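Local coordinates for OTU domain-containing protein wMelOTU (Wolbachia pipientis wMel, PDB 6W9O), which probably acts as a cysteine-protease deubiquitinase of the OTU family, cleaving ubiquitin conjugates as a bacterial effector, at residues A[38-47]-A[192-201]. Residues are numbered along the deposited sequence; the frame is centred on the assembly and turned at random. Where two conformers were deposited one is given.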
ATOM      1  N   TYR A  38      11.097   7.908  11.295  1.00 24.37           N
ATOM      2  CA  TYR A  38      11.411   6.499  11.083  1.00 19.16           C
ATOM      3  C   TYR A  38      12.871   6.283  11.477  1.00 18.90           C
ATOM      4  O   TYR A  38      13.626   7.261  11.597  1.00 20.17           O
ATOM      5  CB  TYR A  38      11.154   6.070   9.608  1.00 19.50           C
ATOM      6  CG  TYR A  38      11.632   7.027   8.557  1.00 20.02           C
ATOM      7  CD1 TYR A  38      10.741   7.962   7.990  1.00 20.59           C
ATOM      8  CD2 TYR A  38      12.959   7.052   8.150  1.00 18.02           C
ATOM      9  CE1 TYR A  38      11.162   8.842   7.044  1.00 21.73           C
ATOM     10  CE2 TYR A  38      13.401   7.952   7.197  1.00 19.85           C
ATOM     11  CZ  TYR A  38      12.480   8.852   6.649  1.00 23.73           C
ATOM     12  OH  TYR A  38      12.912   9.759   5.687  1.00 29.08           O
ATOM     13  N   PRO A  39      13.295   5.036  11.704  1.00 20.46           N
ATOM     14  CA  PRO A  39      14.674   4.786  12.129  1.00 18.04           C
ATOM     15  C   PRO A  39      15.676   5.132  11.034  1.00 17.00           C
ATOM     16  O   PRO A  39      15.369   5.194   9.843  1.00 17.28           O
ATOM     17  CB  PRO A  39      14.702   3.276  12.397  1.00 20.43           C
ATOM     18  CG  PRO A  39      13.221   2.916  12.608  1.00 19.74           C
ATOM     19  CD  PRO A  39      12.480   3.804  11.748  1.00 18.93           C
ATOM     20  N   ASP A  40      16.922   5.312  11.471  1.00 20.51           N
ATOM     21  CA  ASP A  40      17.950   5.830  10.583  1.00 21.00           C
ATOM     22  C   ASP A  40      18.347   4.855   9.485  1.00 20.48           C
ATOM     23  O   ASP A  40      18.952   5.295   8.498  1.00 22.07           O
ATOM     24  CB  ASP A  40      19.218   6.118  11.385  1.00 23.75           C
ATOM     25  CG  ASP A  40      19.072   7.318  12.315  1.00 35.65           C
ATOM     26  OD1 ASP A  40      18.175   8.147  12.075  1.00 39.57           O
ATOM     27  OD2 ASP A  40      19.871   7.431  13.272  1.00 41.36           O
ATOM     28  N   ASN A  41      18.029   3.573   9.632  1.00 20.35           N
ATOM     29  CA  ASN A  41      18.292   2.631   8.539  1.00 17.99           C
ATOM     30  C   ASN A  41      17.253   2.684   7.441  1.00 19.27           C
ATOM     31  O   ASN A  41      17.482   2.098   6.384  1.00 18.61           O
ATOM     32  CB  ASN A  41      18.439   1.181   9.043  1.00 15.94           C
ATOM     33  CG  ASN A  41      17.252   0.709   9.891  1.00 21.89           C
ATOM     34  OD1 ASN A  41      16.906   1.351  10.881  1.00 20.31           O
ATOM     35  ND2 ASN A  41      16.634  -0.419   9.525  1.00 18.11           N
ATOM     36  N   PHE A  42      16.143   3.424   7.612  1.00 16.81           N
ATOM     37  CA  PHE A  42      15.136   3.500   6.550  1.00 16.85           C
ATOM     38  C   PHE A  42      15.339   4.741   5.705  1.00 17.65           C
ATOM     39  O   PHE A  42      15.991   5.700   6.132  1.00 20.20           O
ATOM     40  CB  PHE A  42      13.696   3.509   7.116  1.00 15.72           C
ATOM     41  CG  PHE A  42      13.252   2.129   7.610  1.00 14.24           C
ATOM     42  CD1 PHE A  42      12.414   1.322   6.820  1.00 15.28           C
ATOM     43  CD2 PHE A  42      13.691   1.676   8.860  1.00 17.94           C
ATOM     44  CE1 PHE A  42      12.029   0.051   7.265  1.00 17.68           C
ATOM     45  CE2 PHE A  42      13.340   0.463   9.287  1.00 19.26           C
ATOM     46  CZ  PHE A  42      12.489  -0.365   8.524  1.00 15.83           C
ATOM     47  N   TYR A  43      14.886   4.664   4.466  1.00 17.54           N
ATOM     48  CA  TYR A  43      15.032   5.800   3.555  1.00 18.13           C
ATOM     49  C   TYR A  43      13.828   5.802   2.639  1.00 15.71           C
ATOM     50  O   TYR A  43      13.153   4.788   2.478  1.00 15.86           O
ATOM     51  CB  TYR A  43      16.332   5.706   2.740  1.00 19.91           C
ATOM     52  CG  TYR A  43      16.412   4.492   1.831  1.00 19.15           C
ATOM     53  CD1 TYR A  43      16.105   4.591   0.489  1.00 19.31           C
ATOM     54  CD2 TYR A  43      16.848   3.260   2.307  1.00 18.63           C
ATOM     55  CE1 TYR A  43      16.192   3.514  -0.366  1.00 21.71           C
ATOM     56  CE2 TYR A  43      16.922   2.181   1.447  1.00 18.49           C
ATOM     57  CZ  TYR A  43      16.604   2.299   0.133  1.00 22.35           C
ATOM     58  OH  TYR A  43      16.694   1.155  -0.677  1.00 23.06           O
ATOM     59  N   VAL A  44      13.546   6.976   2.062  1.00 17.37           N
ATOM     60  CA  VAL A  44      12.473   7.119   1.086  1.00 17.51           C
ATOM     61  C   VAL A  44      12.989   6.751  -0.314  1.00 16.98           C
ATOM     62  O   VAL A  44      13.896   7.394  -0.837  1.00 21.22           O
ATOM     63  CB  VAL A  44      11.888   8.543   1.126  1.00 18.96           C
ATOM     64  CG1 VAL A  44      10.731   8.615   0.143  1.00 20.31           C
ATOM     65  CG2 VAL A  44      11.433   8.864   2.550  1.00 18.99           C
ATOM     66  N   GLY A  45      12.371   5.732  -0.928  1.00 16.40           N
ATOM     67  CA  GLY A  45      12.695   5.282  -2.272  1.00 17.74           C
ATOM     68  C   GLY A  45      11.935   6.087  -3.305  1.00 18.45           C
ATOM     69  O   GLY A  45      11.379   7.151  -3.027  1.00 20.41           O
ATOM     70  N   GLN A  46      11.896   5.568  -4.511  1.00 19.93           N
ATOM     71  CA  GLN A  46      11.215   6.208  -5.621  1.00 22.15           C
ATOM     72  C   GLN A  46      10.121   5.286  -6.103  1.00 21.29           C
ATOM     73  O   GLN A  46      10.292   4.082  -6.123  1.00 26.22           O
ATOM     74  CB  GLN A  46      12.152   6.485  -6.792  1.00 26.45           C
ATOM     75  CG  GLN A  46      13.003   7.708  -6.596  1.00 42.30           C
ATOM     76  CD  GLN A  46      14.218   7.398  -5.764  1.00 53.56           C
ATOM     77  OE1 GLN A  46      14.914   6.406  -6.005  1.00 56.13           O
ATOM     78  NE2 GLN A  46      14.488   8.240  -4.767  1.00 57.16           N
ATOM     79  N   ALA A  47       8.999   5.863  -6.515  1.00 20.86           N
ATOM     80  CA  ALA A  47       7.899   5.123  -7.096  1.00 20.17           C
ATOM     81  C   ALA A  47       7.654   5.665  -8.504  1.00 21.96           C
ATOM     82  O   ALA A  47       7.945   6.840  -8.809  1.00 24.86           O
ATOM     83  CB  ALA A  47       6.608   5.334  -6.246  1.00 22.25           C
ATOM     84  N   PHE A 192       2.472   8.617  -3.055  1.00 12.59           N
ATOM     85  CA  PHE A 192       3.172   7.686  -2.173  1.00 13.10           C
ATOM     86  C   PHE A 192       4.549   7.363  -2.720  1.00 13.67           C
ATOM     87  O   PHE A 192       4.783   7.363  -3.929  1.00 15.40           O
ATOM     88  CB  PHE A 192       2.387   6.364  -2.091  1.00 14.06           C
ATOM     89  CG  PHE A 192       1.026   6.544  -1.474  1.00 13.34           C
ATOM     90  CD1 PHE A 192       0.898   6.618  -0.101  1.00 13.18           C
ATOM     91  CD2 PHE A 192      -0.090   6.669  -2.287  1.00 12.38           C
ATOM     92  CE1 PHE A 192      -0.340   6.854   0.476  1.00 14.66           C
ATOM     93  CE2 PHE A 192      -1.367   6.924  -1.734  1.00 14.45           C
ATOM     94  CZ  PHE A 192      -1.495   7.009  -0.326  1.00 15.11           C
ATOM     95  N   GLU A 193       5.458   7.033  -1.796  1.00 12.46           N
ATOM     96  CA  GLU A 193       6.772   6.461  -2.101  0.53 13.95           C
ATOM     97  C   GLU A 193       6.988   5.317  -1.142  1.00 12.88           C
ATOM     98  O   GLU A 193       6.415   5.285  -0.050  1.00 12.84           O
ATOM     99  CB  GLU A 193       7.877   7.492  -1.850  0.53 15.01           C
ATOM    100  CG  GLU A 193       7.960   8.656  -2.872  0.53 16.95           C
ATOM    101  CD  GLU A 193       8.361   9.985  -2.192  0.53 19.16           C
ATOM    102  OE1 GLU A 193       7.678  10.388  -1.227  0.53 28.71           O
ATOM    103  OE2 GLU A 193       9.348  10.611  -2.588  0.53 24.80           O
ATOM    104  N   PRO A 194       7.815   4.326  -1.499  1.00 12.88           N
ATOM    105  CA  PRO A 194       8.116   3.233  -0.575  1.00 13.01           C
ATOM    106  C   PRO A 194       9.095   3.746   0.486  1.00 12.09           C
ATOM    107  O   PRO A 194       9.984   4.558   0.230  1.00 14.92           O
ATOM    108  CB  PRO A 194       8.801   2.181  -1.484  1.00 13.43           C
ATOM    109  CG  PRO A 194       9.505   3.002  -2.510  1.00 13.82           C
ATOM    110  CD  PRO A 194       8.515   4.191  -2.801  1.00 16.47           C
ATOM    111  N   LEU A 195       8.955   3.210   1.733  1.00 12.40           N
ATOM    112  CA  LEU A 195       9.962   3.450   2.771  1.00 12.68           C
ATOM    113  C   LEU A 195      10.757   2.156   2.902  1.00 12.58           C
ATOM    114  O   LEU A 195      10.194   1.141   3.299  1.00 14.19           O
ATOM    115  CB  LEU A 195       9.281   3.808   4.085  1.00 12.76           C
ATOM    116  CG  LEU A 195      10.285   4.148   5.183  1.00 14.97           C
ATOM    117  CD1 LEU A 195      10.776   5.586   4.944  1.00 18.07           C
ATOM    118  CD2 LEU A 195       9.660   4.039   6.579  1.00 19.66           C
ATOM    119  N   LEU A 196      12.037   2.198   2.509  1.00 12.56           N
ATOM    120  CA  LEU A 196      12.828   0.964   2.390  1.00 13.13           C
ATOM    121  C   LEU A 196      13.917   0.962   3.440  1.00 17.05           C
ATOM    122  O   LEU A 196      14.205   1.965   4.077  1.00 16.57           O
ATOM    123  CB  LEU A 196      13.403   0.869   0.974  1.00 14.85           C
ATOM    124  CG  LEU A 196      12.337   0.838  -0.150  1.00 15.96           C
ATOM    125  CD1 LEU A 196      12.910   0.992  -1.556  1.00 18.64           C
ATOM    126  CD2 LEU A 196      11.508  -0.448  -0.044  1.00 18.26           C
ATOM    127  N   ASP A 197      14.565  -0.197   3.609  1.00 14.77           N
ATOM    128  CA  ASP A 197      15.541  -0.417   4.686  1.00 15.60           C
ATOM    129  C   ASP A 197      16.897  -0.641   4.051  1.00 16.12           C
ATOM    130  O   ASP A 197      17.067  -1.589   3.262  1.00 15.71           O
ATOM    131  CB  ASP A 197      15.079  -1.653   5.456  1.00 16.27           C
ATOM    132  CG  ASP A 197      15.918  -1.976   6.656  1.00 16.55           C
ATOM    133  OD1 ASP A 197      15.419  -2.814   7.435  1.00 18.98           O
ATOM    134  OD2 ASP A 197      17.029  -1.442   6.841  1.00 15.98           O
ATOM    135  N   ARG A 198      17.883   0.196   4.399  1.00 13.98           N
ATOM    136  CA  ARG A 198      19.219   0.005   3.834  1.00 16.93           C
ATOM    137  C   ARG A 198      19.766  -1.398   4.126  1.00 14.71           C
ATOM    138  O   ARG A 198      20.567  -1.947   3.340  1.00 17.92           O
ATOM    139  CB  ARG A 198      20.219   1.035   4.382  1.00 18.37           C
ATOM    140  CG  ARG A 198      19.822   2.494   4.131  1.00 27.31           C
ATOM    141  CD  ARG A 198      20.905   3.439   4.699  1.00 37.32           C
ATOM    142  NE  ARG A 198      20.853   4.703   3.969  1.00 47.32           N
ATOM    143  CZ  ARG A 198      20.041   5.697   4.308  1.00 52.94           C
ATOM    144  NH1 ARG A 198      19.233   5.557   5.355  1.00 50.28           N
ATOM    145  NH2 ARG A 198      20.021   6.823   3.594  1.00 60.97           N
ATOM    146  N   ASN A 199      19.415  -1.955   5.285  1.00 14.53           N
ATOM    147  CA  ASN A 199      19.957  -3.241   5.679  1.00 16.18           C
ATOM    148  C   ASN A 199      19.500  -4.340   4.743  1.00 16.08           C
ATOM    149  O   ASN A 199      20.176  -5.380   4.695  1.00 16.88           O
ATOM    150  CB  ASN A 199      19.472  -3.582   7.110  1.00 19.24           C
ATOM    151  CG  ASN A 199      20.131  -2.732   8.177  1.00 24.78           C
ATOM    152  OD1 ASN A 199      21.266  -2.316   8.021  1.00 27.68           O
ATOM    153  ND2 ASN A 199      19.422  -2.496   9.300  1.00 19.45           N
ATOM    154  N   LYS A 200      18.402  -4.154   4.031  1.00 16.12           N
ATOM    155  CA  LYS A 200      17.799  -5.163   3.164  1.00 15.81           C
ATOM    156  C   LYS A 200      17.968  -4.824   1.694  1.00 17.66           C
ATOM    157  O   LYS A 200      17.312  -5.440   0.836  1.00 17.71           O
ATOM    158  CB  LYS A 200      16.309  -5.328   3.512  1.00 15.02           C
ATOM    159  CG  LYS A 200      16.159  -5.708   4.982  1.00 15.96           C
ATOM    160  CD  LYS A 200      14.663  -5.993   5.303  1.00 15.59           C
ATOM    161  CE  LYS A 200      14.531  -6.282   6.787  1.00 17.54           C
ATOM    162  NZ  LYS A 200      13.120  -6.636   7.150  1.00 22.28           N
ATOM    163  N   SER A 201      18.741  -3.777   1.397  1.00 17.67           N
ATOM    164  CA  SER A 201      18.939  -3.287   0.035  1.00 16.67           C
ATOM    165  C   SER A 201      20.326  -3.652  -0.457  1.00 17.27           C
ATOM    166  O   SER A 201      21.287  -3.632   0.307  1.00 20.15           O
ATOM    167  CB  SER A 201      18.857  -1.764  -0.038  1.00 17.43           C
ATOM    168  OG  SER A 201      17.662  -1.289   0.549  1.00 19.33           O
TER
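Tyr43 and Leu196 face each other as the hydrogen-bonded pair of a short antiparallel ladder, Tyr43 N giving to Leu196 O and Leu196 N to Tyr43 O, both at 2.8 Å. Gly45 N to Pro194 O extends the ladder at one end, and Arg198 N to Asn41 O (N-H...O angle 171°) closes the other. With CG between its backbone N and carbonyl carbon (chi1 62°), the Tyr43 side chain lies across the partner strand over Leu196 and reaches Ser201. Its CB lies over one face of the Arg198 guanidinium. CG and CD2 lie by Leu196 O, Tyr43 CD2 at 3.4 Å from it and also against Arg198 CG. CE2 runs beside Arg198 N and Ser201 OG, both in plane at the ring edge. CE1 and CZ meet Leu196 CB, which covers one ring face in a CH-pi contact. At the tip, Tyr43 OH donates to Ser201 OG (2.9 Å), and Ser201 OG in turn donates a hydrogen bond to Asp197 O.

On the other side of the sheet, Leu195 sets CD1 over the centre of the Tyr38 ring, 3.8 Å from its centroid, and CD2 against Phe42 CD1. Asp197 CB covers a face of the Phe42 ring, while Asp197 OD2 is gripped from opposite faces of the carboxylate by Asn41 ND2 (2.9 Å) and by Asn199 N, the latter an Asx turn.

The pairing adds outermost strand 42-44 to the central mixed sheet of the OTU cysteine protease fold, with strand 191-197 between it and strand 181-188. Ile144 of strand 140-146 meets Tyr38 and Leu195, helix 203-209 packs on Tyr43, and helix 53-66 touches Pro194 and Ala47 through Ser57.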